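Local atomic coordinates of 3,4-dihydroxy-2-butanone 4-phosphate synthase (Candida albicans, PDB entry 1TKS), a protein that catalyses the conversion of D-ribulose 5-phosphate to formate and 3,4-dihydroxy-2-butanone 4-phosphate, a step of riboflavin biosynthesis. Residues E45-L50 against I101-R106; V51-G56 against I182-K187; C91-G96 against T110-N115. All coordinates share one frame; numbering follows the deposited sequence.

In the fold
Contacts 1 and 3 are buried and share helix 103-114: its first turn meets helix 44-52 in contact 1, and its last turns pack against strand 91-93 in contact 3. Contact 2 is only partly buried and joins the end of helix 44-52 to helix 178-188, so helix 44-52 links contacts 1 and 2. The chemistry follows the setting. Small and flexible apolar groups fill contact 1, an aromatic pair with a water at its outer rim makes contact 2, and a serine against a phenylalanine face marks contact 3. Arg106 NH1 of contact 1 bonds to Gly56 O of contact 2. Both of these contacts touch the second subunit, whereas contact 3 lies within one chain.

Contact 1 (E45-L50 against I101-R106); sequences EKMAFL and ISAHDR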
loop_
_atom_site.group_PDB
_atom_site.type_symbol
_atom_site.label_atom_id
_atom_site.label_comp_id
_atom_site.label_asym_id
_atom_site.label_seq_id
_atom_site.Cartn_x
_atom_site.Cartn_y
_atom_site.Cartn_z
ATOM N N GLU B 45 -16.366 -4.375 1.531
ATOM C CA GLU B 45 -16.552 -4.346 0.086
ATOM C C GLU B 45 -16.009 -3.066 -0.534
ATOM O O GLU B 45 -15.386 -3.100 -1.596
ATOM C CB GLU B 45 -18.034 -4.475 -0.285
ATOM C CG GLU B 45 -18.718 -5.776 0.118
ATOM C CD GLU B 45 -18.951 -5.895 1.612
ATOM O OE1 GLU B 45 -18.948 -4.860 2.312
ATOM O OE2 GLU B 45 -19.157 -7.031 2.085
ATOM N N LYS B 46 -16.239 -1.932 0.121
ATOM C CA LYS B 46 -15.766 -0.657 -0.410
ATOM C C LYS B 46 -14.251 -0.548 -0.362
ATOM O O LYS B 46 -13.640 0.079 -1.231
ATOM C CB LYS B 46 -16.418 0.500 0.347
ATOM C CG LYS B 46 -17.883 0.681 -0.020
ATOM C CD LYS B 46 -18.590 1.651 0.906
ATOM C CE LYS B 46 -19.994 1.935 0.399
ATOM N NZ LYS B 46 -20.741 2.858 1.288
ATOM N N MET B 47 -13.648 -1.162 0.653
ATOM C CA MET B 47 -12.193 -1.158 0.773
ATOM C C MET B 47 -11.623 -2.072 -0.311
ATOM O O MET B 47 -10.580 -1.789 -0.899
ATOM C CB MET B 47 -11.749 -1.664 2.149
ATOM C CG MET B 47 -10.228 -1.741 2.301
ATOM S SD MET B 47 -9.361 -0.146 2.219
ATOM C CE MET B 47 -9.014 0.049 0.528
ATOM N N ALA B 48 -12.311 -3.181 -0.569
ATOM C CA ALA B 48 -11.854 -4.106 -1.593
ATOM C C ALA B 48 -11.888 -3.384 -2.939
ATOM O O ALA B 48 -11.011 -3.580 -3.784
ATOM C CB ALA B 48 -12.738 -5.345 -1.634
ATOM N N PHE B 49 -12.906 -2.547 -3.132
ATOM C CA PHE B 49 -13.058 -1.784 -4.362
ATOM C C PHE B 49 -11.920 -0.778 -4.469
ATOM O O PHE B 49 -11.266 -0.668 -5.511
ATOM C CB PHE B 49 -14.400 -1.047 -4.361
ATOM C CG PHE B 49 -14.672 -0.266 -5.617
ATOM C CD1 PHE B 49 -15.257 -0.877 -6.724
ATOM C CD2 PHE B 49 -14.367 1.092 -5.683
ATOM C CE1 PHE B 49 -15.536 -0.144 -7.881
ATOM C CE2 PHE B 49 -14.641 1.832 -6.833
ATOM C CZ PHE B 49 -15.232 1.210 -7.936
ATOM N N LEU B 50 -11.677 -0.050 -3.385
ATOM C CA LEU B 50 -10.612 0.947 -3.365
ATOM C C LEU B 50 -9.263 0.317 -3.711
ATOM O O LEU B 50 -8.530 0.834 -4.547
ATOM C CB LEU B 50 -10.544 1.619 -1.983
ATOM C CG LEU B 50 -9.468 2.700 -1.812
ATOM C CD1 LEU B 50 -9.665 3.802 -2.857
ATOM C CD2 LEU B 50 -9.545 3.288 -0.413
ATOM N N ILE B 101 -3.868 -6.518 6.881
ATOM C CA ILE B 101 -3.855 -6.092 5.481
ATOM C C ILE B 101 -5.116 -6.455 4.677
ATOM O O ILE B 101 -5.359 -5.900 3.602
ATOM C CB ILE B 101 -2.590 -6.664 4.779
ATOM C CG1 ILE B 101 -2.438 -6.084 3.371
ATOM C CG2 ILE B 101 -2.670 -8.178 4.718
ATOM C CD1 ILE B 101 -2.242 -4.586 3.344
ATOM N N SER B 102 -5.927 -7.373 5.194
ATOM C CA SER B 102 -7.145 -7.769 4.484
ATOM C C SER B 102 -8.079 -6.576 4.303
ATOM O O SER B 102 -7.994 -5.588 5.038
ATOM C CB SER B 102 -7.881 -8.873 5.245
ATOM O OG SER B 102 -8.529 -8.363 6.399
ATOM N N ALA B 103 -8.969 -6.663 3.320
ATOM C CA ALA B 103 -9.914 -5.580 3.082
ATOM C C ALA B 103 -10.744 -5.375 4.349
ATOM O O ALA B 103 -10.996 -4.245 4.761
ATOM C CB ALA B 103 -10.818 -5.925 1.899
ATOM N N HIS B 104 -11.157 -6.479 4.965
ATOM C CA HIS B 104 -11.955 -6.422 6.190
ATOM C C HIS B 104 -11.218 -5.679 7.298
ATOM O O HIS B 104 -11.785 -4.808 7.957
ATOM C CB HIS B 104 -12.279 -7.838 6.675
ATOM C CG HIS B 104 -12.711 -7.902 8.109
ATOM N ND1 HIS B 104 -14.032 -7.910 8.492
ATOM C CD2 HIS B 104 -11.985 -7.926 9.253
ATOM C CE1 HIS B 104 -14.104 -7.937 9.814
ATOM N NE2 HIS B 104 -12.878 -7.945 10.297
ATOM N N ASP B 105 -9.954 -6.039 7.502
ATOM C CA ASP B 105 -9.140 -5.427 8.541
ATOM C C ASP B 105 -8.830 -3.957 8.273
ATOM O O ASP B 105 -8.972 -3.118 9.169
ATOM C CB ASP B 105 -7.839 -6.214 8.726
ATOM C CG ASP B 105 -8.057 -7.572 9.394
ATOM O OD1 ASP B 105 -9.222 -7.959 9.619
ATOM O OD2 ASP B 105 -7.053 -8.247 9.690
ATOM N N ARG B 106 -8.407 -3.632 7.055
ATOM C CA ARG B 106 -8.104 -2.240 6.742
ATOM C C ARG B 106 -9.348 -1.370 6.843
ATOM O O ARG B 106 -9.265 -0.221 7.273
ATOM C CB ARG B 106 -7.447 -2.107 5.358
ATOM C CG ARG B 106 -5.961 -2.447 5.397
ATOM C CD ARG B 106 -5.183 -1.891 4.219
ATOM N NE ARG B 106 -5.259 -2.730 3.026
ATOM C CZ ARG B 106 -4.602 -2.462 1.901
ATOM N NH1 ARG B 106 -3.834 -1.381 1.828
ATOM N NH2 ARG B 106 -4.695 -3.274 0.856
#
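A buried helix-helix contact joins the middle of helix 44-52 to the first turn of helix 103-114, with Met47 and Ala48 facing Ala103 and Arg106. The alanines allow the backbones to come close: the CA atoms of Ala48 and Ala103 lie 5.3 Å apart, and their methyl groups meet at 4.1 Å between the CB atoms. Alanine, whose side chain is a single methyl, suits so close an approach. Met47 packs beside this pair. With CG anti to the backbone N (chi1 177°) and further bends at chi2 and chi3, its chain runs past the Ala103 carbonyl, CG 3.6 Å from Ala103 O, and crosses the Arg106 side chain at about a right angle, CG lying 4.1 Å from Arg106 CB. Only the aliphatic root of Arg106 is used in this packing. Its guanidinium reaches onward, where NH1 bonds to Gly56 O of its own chain and NH2 to Ser55 O of the second subunit, tying the interface to the dimer; Ile101 CD1 lies over one guanidinium face. Ser102 is the N-cap of helix 103-114, a role suited to its short hydroxyl side chain, and its OG accepts from Asp105 N at 2.9 Å with an N-H...O angle of 160°.

Contact 2 (V51-G56 against I182-K187); sequences VRYSSG and IQFGKK
Near the C-terminal end of helix 44-52, Tyr53 faces Phe184 of helix 178-188 across a wide backbone separation: the closest CA atoms of the two segments, those of Tyr53 and Phe184, are 9.7 Å apart. Long side chains must therefore bridge the gap, and two aromatic rings suit it. They form a T-shaped (edge-to-face) pair, with centroids 5.2 Å apart and planes at 70°. Phe184 supplies the edge: chi1 near trans (-170°) swings its ring out from the helix and sets CE1 3.6 Å from Tyr53 CG, over the part of the tyrosine face nearest CB. The opposite face of Tyr53 is taken by its neighbour Arg52, whose CG sits over the ring centre, so the tyrosine is held flat between an aliphatic chain and an aromatic edge.

Tyrosine also offers a hydroxyl at the outer rim. A water lies 3.0 Å from Tyr53 OH and accepts a bond from Lys187 NZ at 3.3 Å, making a polar bridge beside the apolar pair; the extended lysine chain carries its amine there. Beyond the tyrosine, Ser54 OG accepts from Gly56 N at 3.1 Å, an ST turn just after Tyr53.

Phe49, one turn earlier on helix 44-52, and His188, at the end of helix 178-188, add their rings to this aromatic cluster. Leu167, just after strand 162-166, also packs on Phe184, and Tyr53 shares backbone hydrogen bonds with Val168, so the pair lies beside the residues that follow strand 162-166.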
loop_
_atom_site.group_PDB
_atom_site.type_symbol
_atom_site.label_atom_id
_atom_site.label_comp_id
_atom_site.label_asym_id
_atom_site.label_seq_id
_atom_site.Cartn_x
_atom_site.Cartn_y
_atom_site.Cartn_z
ATOM N N VAL B 51 -8.940 -0.800 -3.064
ATOM C CA VAL B 51 -7.675 -1.488 -3.318
ATOM C C VAL B 51 -7.593 -2.009 -4.754
ATOM O O VAL B 51 -6.574 -1.851 -5.421
ATOM C CB VAL B 51 -7.471 -2.665 -2.331
ATOM C CG1 VAL B 51 -6.261 -3.497 -2.731
ATOM C CG2 VAL B 51 -7.269 -2.120 -0.924
ATOM N N ARG B 52 -8.676 -2.612 -5.231
ATOM C CA ARG B 52 -8.714 -3.172 -6.578
ATOM C C ARG B 52 -8.341 -2.206 -7.699
ATOM O O ARG B 52 -7.662 -2.592 -8.653
ATOM C CB ARG B 52 -10.104 -3.754 -6.854
ATOM C CG ARG B 52 -10.382 -4.064 -8.317
ATOM C CD ARG B 52 -9.602 -5.263 -8.830
ATOM N NE ARG B 52 -9.895 -5.484 -10.244
ATOM C CZ ARG B 52 -9.380 -4.759 -11.233
ATOM N NH1 ARG B 52 -8.534 -3.774 -10.963
ATOM N NH2 ARG B 52 -9.731 -4.999 -12.489
ATOM N N TYR B 53 -8.768 -0.954 -7.576
ATOM C CA TYR B 53 -8.519 0.032 -8.620
ATOM C C TYR B 53 -7.505 1.113 -8.280
ATOM O O TYR B 53 -7.386 2.103 -8.999
ATOM C CB TYR B 53 -9.849 0.678 -9.020
ATOM C CG TYR B 53 -10.839 -0.311 -9.593
ATOM C CD1 TYR B 53 -11.980 -0.696 -8.882
ATOM C CD2 TYR B 53 -10.617 -0.887 -10.841
ATOM C CE1 TYR B 53 -12.874 -1.636 -9.411
ATOM C CE2 TYR B 53 -11.496 -1.821 -11.372
ATOM C CZ TYR B 53 -12.619 -2.192 -10.657
ATOM O OH TYR B 53 -13.482 -3.123 -11.200
ATOM N N SER B 54 -6.758 0.913 -7.202
ATOM C CA SER B 54 -5.780 1.909 -6.783
ATOM C C SER B 54 -4.392 1.338 -6.551
ATOM O O SER B 54 -4.146 0.154 -6.777
ATOM C CB SER B 54 -6.247 2.578 -5.495
ATOM O OG SER B 54 -6.016 1.708 -4.399
ATOM N N SER B 55 -3.495 2.198 -6.077
ATOM C CA SER B 55 -2.122 1.810 -5.786
ATOM C C SER B 55 -2.053 0.884 -4.586
ATOM O O SER B 55 -1.033 0.241 -4.366
ATOM C CB SER B 55 -1.271 3.042 -5.478
ATOM O OG SER B 55 -1.512 3.478 -4.143
ATOM N N GLY B 56 -3.126 0.841 -3.801
ATOM C CA GLY B 56 -3.144 -0.011 -2.626
ATOM C C GLY B 56 -2.480 0.596 -1.402
ATOM O O GLY B 56 -2.589 0.050 -0.307
ATOM N N ILE B 182 -12.843 10.283 -15.792
ATOM C CA ILE B 182 -14.194 10.535 -16.278
ATOM C C ILE B 182 -14.794 9.195 -16.696
ATOM O O ILE B 182 -15.941 8.885 -16.380
ATOM C CB ILE B 182 -14.168 11.500 -17.488
ATOM C CG1 ILE B 182 -13.702 12.880 -17.029
ATOM C CG2 ILE B 182 -15.542 11.567 -18.142
ATOM C CD1 ILE B 182 -13.551 13.890 -18.148
ATOM N N GLN B 183 -13.996 8.397 -17.398
ATOM C CA GLN B 183 -14.431 7.079 -17.845
ATOM C C GLN B 183 -14.747 6.183 -16.645
ATOM O O GLN B 183 -15.761 5.484 -16.629
ATOM C CB GLN B 183 -13.335 6.443 -18.708
ATOM C CG GLN B 183 -13.214 4.934 -18.597
ATOM C CD GLN B 183 -14.469 4.210 -19.016
ATOM O OE1 GLN B 183 -14.926 4.343 -20.149
ATOM N NE2 GLN B 183 -15.037 3.433 -18.100
ATOM N N PHE B 184 -13.873 6.220 -15.642
ATOM C CA PHE B 184 -14.038 5.415 -14.434
ATOM C C PHE B 184 -15.301 5.842 -13.687
ATOM O O PHE B 184 -16.064 5.007 -13.195
ATOM C CB PHE B 184 -12.815 5.582 -13.526
ATOM C CG PHE B 184 -12.782 4.623 -12.367
ATOM C CD1 PHE B 184 -12.239 3.348 -12.514
ATOM C CD2 PHE B 184 -13.318 4.987 -11.136
ATOM C CE1 PHE B 184 -12.234 2.447 -11.450
ATOM C CE2 PHE B 184 -13.320 4.098 -10.066
ATOM C CZ PHE B 184 -12.778 2.824 -10.223
ATOM N N GLY B 185 -15.516 7.152 -13.610
ATOM C CA GLY B 185 -16.688 7.672 -12.930
ATOM C C GLY B 185 -17.985 7.226 -13.578
ATOM O O GLY B 185 -18.933 6.856 -12.887
ATOM N N LYS B 186 -18.040 7.256 -14.906
ATOM C CA LYS B 186 -19.251 6.840 -15.603
ATOM C C LYS B 186 -19.490 5.337 -15.488
ATOM O O LYS B 186 -20.623 4.895 -15.305
ATOM C CB LYS B 186 -19.183 7.247 -17.078
ATOM C CG LYS B 186 -19.220 8.753 -17.294
ATOM C CD LYS B 186 -19.228 9.111 -18.771
ATOM C CE LYS B 186 -20.497 8.625 -19.458
ATOM N NZ LYS B 186 -20.433 8.823 -20.933
ATOM N N LYS B 187 -18.422 4.554 -15.576
ATOM C CA LYS B 187 -18.548 3.106 -15.486
ATOM C C LYS B 187 -19.031 2.648 -14.113
ATOM O O LYS B 187 -19.847 1.735 -14.006
ATOM C CB LYS B 187 -17.208 2.437 -15.796
ATOM C CG LYS B 187 -17.237 0.922 -15.698
ATOM C CD LYS B 187 -15.897 0.322 -16.083
ATOM C CE LYS B 187 -15.917 -1.193 -15.983
ATOM N NZ LYS B 187 -14.627 -1.777 -16.444
HETATM O O HOH W 1 -13.094 -3.520 -14.158
#

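Contact 3 (C91-G96 against T110-N115); sequences CDFAEG and TRSLAN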
loop_
_atom_site.group_PDB
_atom_site.type_symbol
_atom_site.label_atom_id
_atom_site.label_comp_id
_atom_site.label_asym_id
_atom_site.label_seq_id
_atom_site.Cartn_x
_atom_site.Cartn_y
_atom_site.Cartn_z
ATOM N N CYS B 91 -0.749 1.871 11.627
ATOM C CA CYS B 91 -1.488 1.192 12.680
ATOM C C CYS B 91 -2.566 0.234 12.180
ATOM O O CYS B 91 -2.997 0.293 11.024
ATOM C CB CYS B 91 -2.151 2.231 13.590
ATOM S SG CYS B 91 -3.496 3.142 12.762
ATOM N N ASP B 92 -2.980 -0.650 13.085
ATOM C CA ASP B 92 -4.034 -1.640 12.865
ATOM C C ASP B 92 -4.909 -1.601 14.113
ATOM O O ASP B 92 -4.398 -1.489 15.229
ATOM C CB ASP B 92 -3.464 -3.060 12.773
ATOM C CG ASP B 92 -2.816 -3.360 11.439
ATOM O OD1 ASP B 92 -1.926 -4.230 11.424
ATOM O OD2 ASP B 92 -3.201 -2.749 10.425
ATOM N N PHE B 93 -6.220 -1.690 13.934
ATOM C CA PHE B 93 -7.120 -1.723 15.081
ATOM C C PHE B 93 -6.926 -3.140 15.614
ATOM O O PHE B 93 -7.048 -4.109 14.864
ATOM C CB PHE B 93 -8.567 -1.531 14.637
ATOM C CG PHE B 93 -9.535 -1.375 15.771
ATOM C CD1 PHE B 93 -9.454 -0.279 16.623
ATOM C CD2 PHE B 93 -10.544 -2.310 15.974
ATOM C CE1 PHE B 93 -10.370 -0.110 17.659
ATOM C CE2 PHE B 93 -11.469 -2.152 17.010
ATOM C CZ PHE B 93 -11.378 -1.048 17.852
ATOM N N ALA B 94 -6.622 -3.258 16.900
ATOM C CA ALA B 94 -6.365 -4.554 17.519
ATOM C C ALA B 94 -7.509 -5.564 17.482
ATOM O O ALA B 94 -7.398 -6.614 16.850
ATOM C CB ALA B 94 -5.912 -4.351 18.958
ATOM N N GLU B 95 -8.607 -5.249 18.159
ATOM C CA GLU B 95 -9.735 -6.170 18.221
ATOM C C GLU B 95 -10.545 -6.289 16.937
ATOM O O GLU B 95 -11.141 -5.323 16.459
ATOM C CB GLU B 95 -10.646 -5.793 19.392
ATOM C CG GLU B 95 -11.880 -6.669 19.553
ATOM C CD GLU B 95 -12.642 -6.366 20.830
ATOM O OE1 GLU B 95 -12.244 -6.878 21.896
ATOM O OE2 GLU B 95 -13.629 -5.605 20.768
ATOM N N GLY B 96 -10.562 -7.493 16.381
ATOM C CA GLY B 96 -11.308 -7.716 15.161
ATOM C C GLY B 96 -10.427 -7.942 13.951
ATOM O O GLY B 96 -10.932 -8.299 12.889
ATOM N N THR B 110 -9.822 1.670 9.517
ATOM C CA THR B 110 -10.192 2.989 9.026
ATOM C C THR B 110 -11.419 3.540 9.758
ATOM O O THR B 110 -11.427 4.701 10.175
ATOM C CB THR B 110 -10.451 2.950 7.507
ATOM O OG1 THR B 110 -9.249 2.542 6.841
ATOM C CG2 THR B 110 -10.861 4.319 6.995
ATOM N N ARG B 111 -12.447 2.715 9.928
ATOM C CA ARG B 111 -13.653 3.161 10.621
ATOM C C ARG B 111 -13.314 3.475 12.078
ATOM O O ARG B 111 -13.845 4.425 12.662
ATOM C CB ARG B 111 -14.745 2.084 10.562
ATOM C CG ARG B 111 -15.262 1.759 9.156
ATOM C CD ARG B 111 -16.570 0.969 9.210
ATOM N NE ARG B 111 -16.440 -0.274 9.972
ATOM C CZ ARG B 111 -15.949 -1.411 9.485
ATOM N NH1 ARG B 111 -15.540 -1.482 8.222
ATOM N NH2 ARG B 111 -15.854 -2.478 10.268
ATOM N N SER B 112 -12.420 2.679 12.655
ATOM C CA SER B 112 -12.015 2.866 14.042
ATOM C C SER B 112 -11.262 4.177 14.243
ATOM O O SER B 112 -11.382 4.814 15.292
ATOM C CB SER B 112 -11.164 1.681 14.499
ATOM O OG SER B 112 -11.916 0.478 14.441
ATOM N N LEU B 113 -10.487 4.593 13.250
ATOM C CA LEU B 113 -9.769 5.852 13.396
ATOM C C LEU B 113 -10.762 7.007 13.408
ATOM O O LEU B 113 -10.509 8.049 14.009
ATOM C CB LEU B 113 -8.750 6.027 12.264
ATOM C CG LEU B 113 -7.547 5.077 12.346
ATOM C CD1 LEU B 113 -6.845 5.001 11.001
ATOM C CD2 LEU B 113 -6.591 5.550 13.435
ATOM N N ALA B 114 -11.906 6.822 12.755
ATOM C CA ALA B 114 -12.911 7.879 12.726
ATOM C C ALA B 114 -13.802 7.866 13.971
ATOM O O ALA B 114 -14.288 8.912 14.399
ATOM C CB ALA B 114 -13.768 7.754 11.470
ATOM N N ASN B 115 -14.003 6.686 14.556
ATOM C CA ASN B 115 -14.859 6.535 15.736
ATOM C C ASN B 115 -14.392 7.356 16.938
ATOM O O ASN B 115 -13.296 7.151 17.452
ATOM C CB ASN B 115 -14.945 5.059 16.135
ATOM C CG ASN B 115 -16.127 4.768 17.041
ATOM O OD1 ASN B 115 -16.389 5.500 17.996
ATOM N ND2 ASN B 115 -16.843 3.688 16.750
#
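With chi1 at -173°, CG of Phe93 stands opposite the backbone N and the ring lies where Ser112 of helix 103-114 can meet its face, while Ser112, with OG opposite its own carbonyl carbon (chi1 -62°), raises its hydroxyl against that ring. OG sits over the ring centre, 3.2 Å above the plane of Phe93, and CB beside it makes a CH-pi contact, 3.8 Å from the ring centroid and 28° off the normal. A small residue suits this place, since strand and helix are only 6.8 Å apart between the CA atoms of Phe93 and Ser112. Phe123, on the paired strand 123-124, meets the Phe93 ring edge-to-face.

One residue further along the helix, Leu113 reaches back toward the strand, and its CD2 methyl packs 4.0 Å from Cys91 SG. Phe93 and Cys91 alternate with Asp92, whose CB is directed away from the helix and whose OD2 accepts from His128 N. Leu113 also packs on Val60 and Leu62, so the same side chain joins the helix to strand 59-63.

No hydrogen bond crosses between the segments. The hydroxyl of Ser112 is satisfied within its own helix by Leu108 O, so a polar atom can lie buried against an aromatic face while strand and helix are joined through dispersion and CH-pi contacts.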